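Local coordinates for dihydrodipicolinate reductase N-terminus domain-containing protein (Mycobacterium smegmatis, PDB 6IAQ) that probably catalyses the NADP-dependent reductive amination of ketones to amines, as a native amine dehydrogenase, at residues I95-G100 and A133-T138. Sequence-based numbering, arbitrary orientation.
Sequences ICAEHG and ATLTGT
Ala97 in the last turn of helix 86-98 and Gly100 just beyond it pack against Ala133 and Leu135 where strand 134-137 enters the parallel sheet of the Rossmann-type NADP-binding domain. No hydrogen bond crosses between the two segments; they meet by van der Waals contact. The CB of Leu135 points toward the helix, and its CD1, anti to CA (chi2 177°), lies 4.4 Å from Ala97 CB, a loose touch. Leu124 and Ala128 of helix 118-130 and Ala103 of the neighbouring strand 102-105 also pack on Leu135, so its side chain lies between the sheet and the helices that cover this face.

Just before the strand begins, the methyl of Ala133 meets main chain instead: its CB sits 3.7 Å from Gly100 C. Gly100, with positive phi (58°), is the C' residue of a Schellman motif, in which Gly100 N bonds to Ala97 O and the N of the next residue to Cys96 O, ending the helix and turning the chain into strand 102-105.

The polar bonding runs within or beyond the segments. Thr131 OG1 binds Ala97 O, and on the far side of the helix end His99 ND1 donates to Ile95 O at 2.6 Å, in the carbonyl plane but 19° out of the imidazole plane, while NE2 bonds to Glu71 OE2.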
loop_
_atom_site.group_PDB
_atom_site.type_symbol
_atom_site.label_atom_id
_atom_site.label_comp_id
_atom_site.label_asym_id
_atom_site.label_seq_id
_atom_site.Cartn_x
_atom_site.Cartn_y
_atom_site.Cartn_z
ATOM N N ILE A 95 -25.198 -18.332 -10.971
ATOM C CA ILE A 95 -24.823 -19.724 -11.322
ATOM C C ILE A 95 -23.701 -20.195 -10.362
ATOM O O ILE A 95 -23.763 -21.358 -9.848
ATOM C CB ILE A 95 -24.453 -19.808 -12.818
ATOM C CG1 ILE A 95 -25.688 -19.616 -13.707
ATOM C CG2 ILE A 95 -23.690 -21.094 -13.151
ATOM C CD1 ILE A 95 -25.372 -19.334 -15.159
ATOM N N CYS A 96 -22.701 -19.354 -10.076
ATOM C CA CYS A 96 -21.572 -19.735 -9.182
ATOM C C CYS A 96 -22.093 -19.964 -7.756
ATOM O O CYS A 96 -21.837 -21.061 -7.174
ATOM C CB CYS A 96 -20.468 -18.684 -9.216
ATOM S SG CYS A 96 -19.569 -18.727 -10.781
ATOM N N ALA A 97 -22.825 -18.989 -7.222
ATOM C CA ALA A 97 -23.313 -18.995 -5.830
ATOM C C ALA A 97 -24.323 -20.140 -5.633
ATOM O O ALA A 97 -24.258 -20.810 -4.569
ATOM C CB ALA A 97 -23.923 -17.654 -5.514
ATOM N N GLU A 98 -25.221 -20.372 -6.608
ATOM C CA GLU A 98 -26.212 -21.478 -6.550
ATOM C C GLU A 98 -25.494 -22.811 -6.326
ATOM O O GLU A 98 -25.988 -23.644 -5.554
ATOM C CB GLU A 98 -27.033 -21.595 -7.836
ATOM C CG GLU A 98 -28.453 -22.067 -7.541
ATOM C CD GLU A 98 -29.405 -20.904 -7.343
ATOM O OE1 GLU A 98 -29.263 -19.939 -8.108
ATOM O OE2 GLU A 98 -30.257 -20.958 -6.441
ATOM N N HIS A 99 -24.365 -23.005 -6.988
ATOM C CA HIS A 99 -23.583 -24.266 -6.986
ATOM C C HIS A 99 -22.554 -24.287 -5.844
ATOM O O HIS A 99 -21.728 -25.196 -5.837
ATOM C CB HIS A 99 -22.954 -24.481 -8.360
ATOM C CG HIS A 99 -23.944 -24.781 -9.430
ATOM N ND1 HIS A 99 -24.714 -23.800 -10.050
ATOM C CD2 HIS A 99 -24.291 -25.954 -10.007
ATOM C CE1 HIS A 99 -25.485 -24.367 -10.971
ATOM N NE2 HIS A 99 -25.225 -25.681 -10.976
ATOM N N GLY A 100 -22.617 -23.342 -4.905
ATOM C CA GLY A 100 -21.626 -23.192 -3.821
ATOM C C GLY A 100 -20.209 -22.989 -4.321
ATOM O O GLY A 100 -19.253 -23.354 -3.591
ATOM N N ALA A 133 -20.140 -20.109 -0.242
ATOM C CA ALA A 133 -19.274 -19.553 -1.308
ATOM C C ALA A 133 -18.928 -18.084 -1.011
ATOM O O ALA A 133 -19.808 -17.319 -0.501
ATOM C CB ALA A 133 -19.947 -19.681 -2.661
ATOM N N THR A 134 -17.710 -17.689 -1.388
ATOM C CA THR A 134 -17.261 -16.262 -1.392
ATOM C C THR A 134 -17.319 -15.702 -2.825
ATOM O O THR A 134 -16.830 -16.399 -3.742
ATOM C CB THR A 134 -15.859 -16.123 -0.793
ATOM O OG1 THR A 134 -15.868 -16.687 0.532
ATOM C CG2 THR A 134 -15.400 -14.672 -0.789
ATOM N N LEU A 135 -17.894 -14.514 -2.998
ATOM C CA LEU A 135 -17.849 -13.737 -4.270
ATOM C C LEU A 135 -17.040 -12.450 -4.031
ATOM O O LEU A 135 -17.339 -11.714 -3.059
ATOM C CB LEU A 135 -19.255 -13.372 -4.744
ATOM C CG LEU A 135 -20.299 -14.488 -4.764
ATOM C CD1 LEU A 135 -21.634 -13.917 -5.198
ATOM C CD2 LEU A 135 -19.909 -15.650 -5.662
ATOM N N THR A 136 -16.045 -12.186 -4.878
ATOM C CA THR A 136 -15.134 -11.008 -4.728
ATOM C C THR A 136 -14.855 -10.382 -6.099
ATOM O O THR A 136 -14.354 -11.098 -6.976
ATOM C CB THR A 136 -13.824 -11.416 -4.047
ATOM O OG1 THR A 136 -14.124 -11.878 -2.721
ATOM C CG2 THR A 136 -12.828 -10.272 -3.999
ATOM N N GLY A 137 -15.186 -9.111 -6.257
ATOM C CA GLY A 137 -14.715 -8.268 -7.370
ATOM C C GLY A 137 -13.309 -7.764 -7.126
ATOM O O GLY A 137 -13.073 -7.140 -6.065
ATOM N N THR A 138 -12.404 -8.014 -8.073
ATOM C CA THR A 138 -11.005 -7.539 -8.012
ATOM C C THR A 138 -10.577 -7.133 -9.426
ATOM O O THR A 138 -11.457 -6.845 -10.257
ATOM C CB THR A 138 -10.128 -8.587 -7.334
ATOM O OG1 THR A 138 -8.769 -8.153 -7.294
ATOM C CG2 THR A 138 -10.196 -9.927 -8.024
#